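Local coordinates for protein SAG family member (Sag19) (Eimeria tenella, PDB 6ZZB) that is of unknown function but is a major surface antigen of the parasite, a SAG family member related to the CAP proteins, at residues T81-A86 with I211-K216; A101-G106 with K121-L126. One frame throughout, in Å; residues are numbered along the deposited sequence.

The four segments follow one another in a nested order. Segment 81-86 comes first and 211-216 last, so contact 2 falls inside the long loop closed by contact 1. The centres are about 14 Å apart. Helix 77-86 serves contact 1 and the next helix, 97-105, serves contact 2. Both contacts share the mixed sheet: residues 211-216 leave strand 203-211, and residues 121-126 lead into strand 126-131, its antiparallel partner. The contacts also meet directly, with Pro-213 CB 3.8 Å from Pro-124 CG. Together they show two consecutive helices packed against loops at the sheet, within a fold related to the CAP proteins.

Contact 1 of 2, residues T81-A86 with I211-K216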
loop_
_atom_site.group_PDB
_atom_site.type_symbol
_atom_site.label_atom_id
_atom_site.label_comp_id
_atom_site.label_asym_id
_atom_site.label_seq_id
_atom_site.Cartn_x
_atom_site.Cartn_y
_atom_site.Cartn_z
ATOM N N THR A 81 -3.147 -13.916 4.776
ATOM C CA THR A 81 -4.428 -14.590 4.472
ATOM C C THR A 81 -5.369 -14.484 5.665
ATOM O O THR A 81 -6.551 -14.202 5.530
ATOM C CB THR A 81 -4.185 -16.043 4.089
ATOM O OG1 THR A 81 -3.387 -16.083 2.895
ATOM C CG2 THR A 81 -5.493 -16.786 3.923
ATOM N N GLU A 82 -4.852 -14.719 6.873
ATOM C CA GLU A 82 -5.723 -14.709 8.068
ATOM C C GLU A 82 -6.190 -13.289 8.423
ATOM O O GLU A 82 -7.349 -13.087 8.813
ATOM C CB GLU A 82 -4.918 -15.340 9.213
ATOM C CG GLU A 82 -5.766 -15.863 10.324
ATOM C CD GLU A 82 -6.714 -16.981 9.884
ATOM O OE1 GLU A 82 -7.794 -16.925 10.282
ATOM O OE2 GLU A 82 -6.340 -17.858 9.070
ATOM N N SER A 83 -5.306 -12.302 8.277
ATOM C CA SER A 83 -5.682 -10.884 8.493
ATOM C C SER A 83 -6.817 -10.493 7.537
ATOM O O SER A 83 -7.807 -9.896 7.958
ATOM C CB SER A 83 -4.485 -10.015 8.322
ATOM O OG SER A 83 -4.829 -8.649 8.432
ATOM N N LEU A 84 -6.673 -10.880 6.265
ATOM C CA LEU A 84 -7.725 -10.581 5.265
ATOM C C LEU A 84 -9.020 -11.319 5.603
ATOM O O LEU A 84 -10.086 -10.730 5.488
ATOM C CB LEU A 84 -7.173 -10.949 3.894
ATOM C CG LEU A 84 -6.182 -9.915 3.341
ATOM C CD1 LEU A 84 -5.458 -10.482 2.144
ATOM C CD2 LEU A 84 -6.888 -8.607 2.969
ATOM N N LYS A 85 -8.901 -12.574 6.030
ATOM C CA LYS A 85 -10.101 -13.373 6.390
ATOM C C LYS A 85 -10.875 -12.675 7.510
ATOM O O LYS A 85 -12.122 -12.640 7.475
ATOM C CB LYS A 85 -9.673 -14.777 6.794
ATOM C CG LYS A 85 -10.833 -15.685 7.175
ATOM C CD LYS A 85 -10.359 -17.054 7.585
ATOM C CE LYS A 85 -11.495 -17.903 8.132
ATOM N NZ LYS A 85 -12.510 -18.186 7.093
ATOM N N ALA A 86 -10.177 -12.052 8.450
ATOM C CA ALA A 86 -10.794 -11.333 9.591
ATOM C C ALA A 86 -11.606 -10.123 9.129
ATOM O O ALA A 86 -12.537 -9.721 9.852
ATOM C CB ALA A 86 -9.736 -10.932 10.574
ATOM N N ILE A 211 -0.342 -5.501 8.473
ATOM C CA ILE A 211 -1.096 -6.105 9.591
ATOM C C ILE A 211 -0.824 -5.206 10.784
ATOM O O ILE A 211 0.346 -5.055 11.137
ATOM C CB ILE A 211 -0.653 -7.555 9.831
ATOM C CG1 ILE A 211 -0.759 -8.400 8.564
ATOM C CG2 ILE A 211 -1.429 -8.156 11.009
ATOM C CD1 ILE A 211 -0.358 -9.846 8.774
ATOM N N ASP A 212 -1.862 -4.583 11.377
ATOM C CA ASP A 212 -3.270 -4.643 11.049
ATOM C C ASP A 212 -3.607 -3.551 10.051
ATOM O O ASP A 212 -2.995 -2.493 10.096
ATOM C CB ASP A 212 -4.111 -4.400 12.307
ATOM C CG ASP A 212 -3.973 -5.525 13.306
ATOM O OD1 ASP A 212 -4.070 -6.687 12.889
ATOM O OD2 ASP A 212 -3.808 -5.201 14.496
ATOM N N PRO A 213 -4.533 -3.782 9.113
ATOM C CA PRO A 213 -4.872 -2.774 8.121
ATOM C C PRO A 213 -5.652 -1.598 8.695
ATOM O O PRO A 213 -6.533 -1.799 9.534
ATOM C CB PRO A 213 -5.740 -3.533 7.109
ATOM C CG PRO A 213 -6.365 -4.658 7.921
ATOM C CD PRO A 213 -5.276 -5.034 8.909
ATOM N N LEU A 214 -5.416 -0.414 8.153
ATOM C CA LEU A 214 -6.364 0.697 8.340
ATOM C C LEU A 214 -7.703 0.322 7.738
ATOM O O LEU A 214 -7.756 -0.245 6.633
ATOM C CB LEU A 214 -5.866 1.971 7.661
ATOM C CG LEU A 214 -4.747 2.678 8.378
ATOM C CD1 LEU A 214 -4.215 3.776 7.466
ATOM C CD2 LEU A 214 -5.234 3.244 9.709
ATOM N N ARG A 215 -8.782 0.694 8.416
ATOM C CA ARG A 215 -10.155 0.465 7.928
ATOM C C ARG A 215 -10.946 1.770 8.002
ATOM O O ARG A 215 -10.557 2.647 8.758
ATOM C CB ARG A 215 -10.770 -0.683 8.736
ATOM C CG ARG A 215 -9.978 -1.974 8.578
ATOM C CD ARG A 215 -10.645 -3.132 9.265
ATOM N NE ARG A 215 -11.945 -3.399 8.651
ATOM C CZ ARG A 215 -12.940 -4.046 9.238
ATOM N NH1 ARG A 215 -12.802 -4.523 10.466
ATOM N NH2 ARG A 215 -14.071 -4.228 8.583
ATOM N N LYS A 216 -12.041 1.830 7.265
ATOM C CA LYS A 216 -12.941 2.997 7.244
ATOM C C LYS A 216 -13.250 3.378 8.687
ATOM O O LYS A 216 -13.561 2.477 9.510
ATOM C CB LYS A 216 -14.192 2.708 6.419
ATOM C CG LYS A 216 -14.911 3.950 5.937
ATOM C CD LYS A 216 -16.256 3.638 5.370
ATOM C CE LYS A 216 -17.040 4.884 5.039
ATOM N NZ LYS A 216 -18.119 4.554 4.086
HETATM O O HOH W 1 -5.391 -7.983 10.942
#
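The carboxylate of Asp-212 is the flat group here, and a water ties it to Ser-83. Its two oxygens have separate partners. OD1 accepts a hydrogen bond from the water, and OD2 forms a salt bridge with Lys-189. The water lies 2.7 Å from Asp-212 OD1 and is also hydrogen-bonded to Ser-83 OG, at 2.7 Å. It therefore bridges the helix and the loop, which have no direct hydrogen bond here. The puckered ring of Pro-213 is met at its CD corner, with Ser-83 OG 3.7 Å from Pro-213 CD. The Ser-83 hydroxyl lies opposite its own backbone N (chi1 176°), a setting that carries OG to the proline and the water. The same OG is hydrogen-bonded to Tyr-209 OH, so strand 203-211 also grips this serine.

The contact joins helix 77-86 to the chain where it leaves strand 203-211, in a protein related to the CAP family of alpha-beta folds. Ile-211 ends the strand, and a cis peptide links it to Asp-212. The backbone of Ile-211 is still hydrogen-bonded to Lys-189 and Lys-190, at the start of strand 190-196.

Ile-211 adds a second apolar surface. Its CG1 branch runs out extended (chi2 -179°) and passes alongside the serine. Ser-83 CB is 4.1 Å from Ile-211 CG1 and 4.2 Å from Ile-211 CD1. The isoleucine also touches Ala-75, in the loop before the helix.

Contact 2 of 2, residues A101-G106 with K121-L126; sequences AVTLAG and KKYPGL
The first torsions of Tyr-123 and Thr-103 help bring the ring and the methyl together. Tyr-123 CG lies opposite its carbonyl carbon (chi1 -61°), and the ring reaches out to helix 97-105. In Thr-103 chi1 of -62° sets OG1 beside the backbone N and leaves the methyl CG2 anti to that N. This methyl is the branch that does the touching. It is 4.1 Å from Tyr-123 CE2 and also 4.1 Å from Tyr-123 OH. The two side chains cross at about a right angle. Leu-104 adds its CD2 methyl, 4.3 Å from Tyr-123 CD2, and both methyls approach the ring obliquely. On one face of the ring lies CG of the preceding Lys-122, 3.9 Å above the plane and displaced to the rim.

The contact joins the last turn of helix 97-105 to the loop that leads into strand 126-131. Leu-104 and Tyr-123 both touch Phe-207 on strand 203-211, so the sheet takes part in the same apolar cluster.

The polar ends turn to other partners. Tyr-123 OH is hydrogen-bonded to Glu-91 O, and Thr-103 OG1 to Lys-99 O, one turn back. Between the segments the contact is thus purely van der Waals, and the bond to Glu-91 probably helps fix where the ring sits.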
loop_
_atom_site.group_PDB
_atom_site.type_symbol
_atom_site.label_atom_id
_atom_site.label_comp_id
_atom_site.label_asym_id
_atom_site.label_seq_id
_atom_site.Cartn_x
_atom_site.Cartn_y
_atom_site.Cartn_z
ATOM N N ALA A 101 -1.452 -8.268 -5.911
ATOM C CA ALA A 101 -0.771 -7.453 -6.948
ATOM C C ALA A 101 -1.255 -7.888 -8.337
ATOM O O ALA A 101 -1.548 -7.024 -9.195
ATOM C CB ALA A 101 0.735 -7.574 -6.808
ATOM N N VAL A 102 -1.330 -9.183 -8.559
ATOM C CA VAL A 102 -1.817 -9.747 -9.855
ATOM C C VAL A 102 -3.277 -9.327 -10.063
ATOM O O VAL A 102 -3.649 -8.884 -11.159
ATOM C CB VAL A 102 -1.615 -11.262 -9.905
ATOM C CG1 VAL A 102 -2.382 -11.884 -11.084
ATOM C CG2 VAL A 102 -0.130 -11.603 -9.936
ATOM N N THR A 103 -4.117 -9.491 -9.060
ATOM C CA THR A 103 -5.539 -9.109 -9.161
ATOM C C THR A 103 -5.661 -7.654 -9.594
ATOM O O THR A 103 -6.544 -7.304 -10.411
ATOM C CB THR A 103 -6.289 -9.358 -7.841
ATOM O OG1 THR A 103 -6.218 -10.764 -7.574
ATOM C CG2 THR A 103 -7.726 -8.882 -7.883
ATOM N N LEU A 104 -4.866 -6.758 -9.025
ATOM C CA LEU A 104 -4.907 -5.312 -9.293
ATOM C C LEU A 104 -4.348 -4.991 -10.685
ATOM O O LEU A 104 -4.874 -4.045 -11.309
ATOM C CB LEU A 104 -4.123 -4.565 -8.213
ATOM C CG LEU A 104 -4.740 -4.616 -6.814
ATOM C CD1 LEU A 104 -3.803 -3.982 -5.814
ATOM C CD2 LEU A 104 -6.088 -3.916 -6.755
ATOM N N ALA A 105 -3.310 -5.677 -11.146
ATOM C CA ALA A 105 -2.672 -5.357 -12.450
ATOM C C ALA A 105 -3.574 -5.784 -13.605
ATOM O O ALA A 105 -3.625 -5.035 -14.612
ATOM C CB ALA A 105 -1.356 -6.063 -12.574
ATOM N N GLY A 106 -4.310 -6.857 -13.435
ATOM C CA GLY A 106 -5.171 -7.445 -14.470
ATOM C C GLY A 106 -4.851 -8.887 -14.722
ATOM O O GLY A 106 -3.772 -9.368 -14.350
ATOM N N LYS A 121 -9.227 0.466 -2.585
ATOM C CA LYS A 121 -10.663 0.579 -2.254
ATOM C C LYS A 121 -11.201 -0.750 -1.743
ATOM O O LYS A 121 -12.214 -0.726 -0.993
ATOM C CB LYS A 121 -11.448 1.044 -3.466
ATOM C CG LYS A 121 -11.592 0.026 -4.557
ATOM C CD LYS A 121 -12.518 0.510 -5.644
ATOM C CE LYS A 121 -12.671 -0.513 -6.737
ATOM N NZ LYS A 121 -13.580 -0.006 -7.791
ATOM N N LYS A 122 -10.607 -1.866 -2.138
ATOM C CA LYS A 122 -11.052 -3.203 -1.715
ATOM C C LYS A 122 -9.978 -3.853 -0.831
ATOM O O LYS A 122 -10.312 -4.331 0.267
ATOM C CB LYS A 122 -11.363 -4.110 -2.902
ATOM C CG LYS A 122 -11.685 -5.535 -2.531
ATOM C CD LYS A 122 -12.199 -6.307 -3.713
ATOM C CE LYS A 122 -12.629 -7.698 -3.371
ATOM N NZ LYS A 122 -13.407 -8.218 -4.525
ATOM N N TYR A 123 -8.746 -3.936 -1.307
ATOM C CA TYR A 123 -7.621 -4.609 -0.615
ATOM C C TYR A 123 -6.858 -3.527 0.120
ATOM O O TYR A 123 -6.217 -2.706 -0.530
ATOM C CB TYR A 123 -6.735 -5.362 -1.607
ATOM C CG TYR A 123 -7.494 -6.436 -2.340
ATOM C CD1 TYR A 123 -7.735 -7.657 -1.734
ATOM C CD2 TYR A 123 -7.939 -6.255 -3.636
ATOM C CE1 TYR A 123 -8.438 -8.655 -2.378
ATOM C CE2 TYR A 123 -8.657 -7.231 -4.297
ATOM C CZ TYR A 123 -8.880 -8.435 -3.670
ATOM O OH TYR A 123 -9.606 -9.393 -4.316
ATOM N N PRO A 124 -6.963 -3.439 1.464
ATOM C CA PRO A 124 -6.313 -2.354 2.186
ATOM C C PRO A 124 -4.804 -2.535 2.191
ATOM O O PRO A 124 -4.320 -3.616 2.537
ATOM C CB PRO A 124 -6.884 -2.438 3.597
ATOM C CG PRO A 124 -7.412 -3.819 3.732
ATOM C CD PRO A 124 -7.716 -4.342 2.352
ATOM N N GLY A 125 -4.090 -1.537 1.735
ATOM C CA GLY A 125 -2.643 -1.533 1.777
ATOM C C GLY A 125 -2.094 -0.428 0.933
ATOM O O GLY A 125 -2.849 0.441 0.448
ATOM N N LEU A 126 -0.784 -0.422 0.776
ATOM C CA LEU A 126 -0.062 0.477 -0.147
ATOM C C LEU A 126 -0.191 -0.061 -1.562
ATOM O O LEU A 126 -0.004 -1.262 -1.793
ATOM C CB LEU A 126 1.390 0.616 0.303
ATOM C CG LEU A 126 2.336 1.358 -0.635
ATOM C CD1 LEU A 126 3.421 2.051 0.178
ATOM C CD2 LEU A 126 2.914 0.405 -1.683
#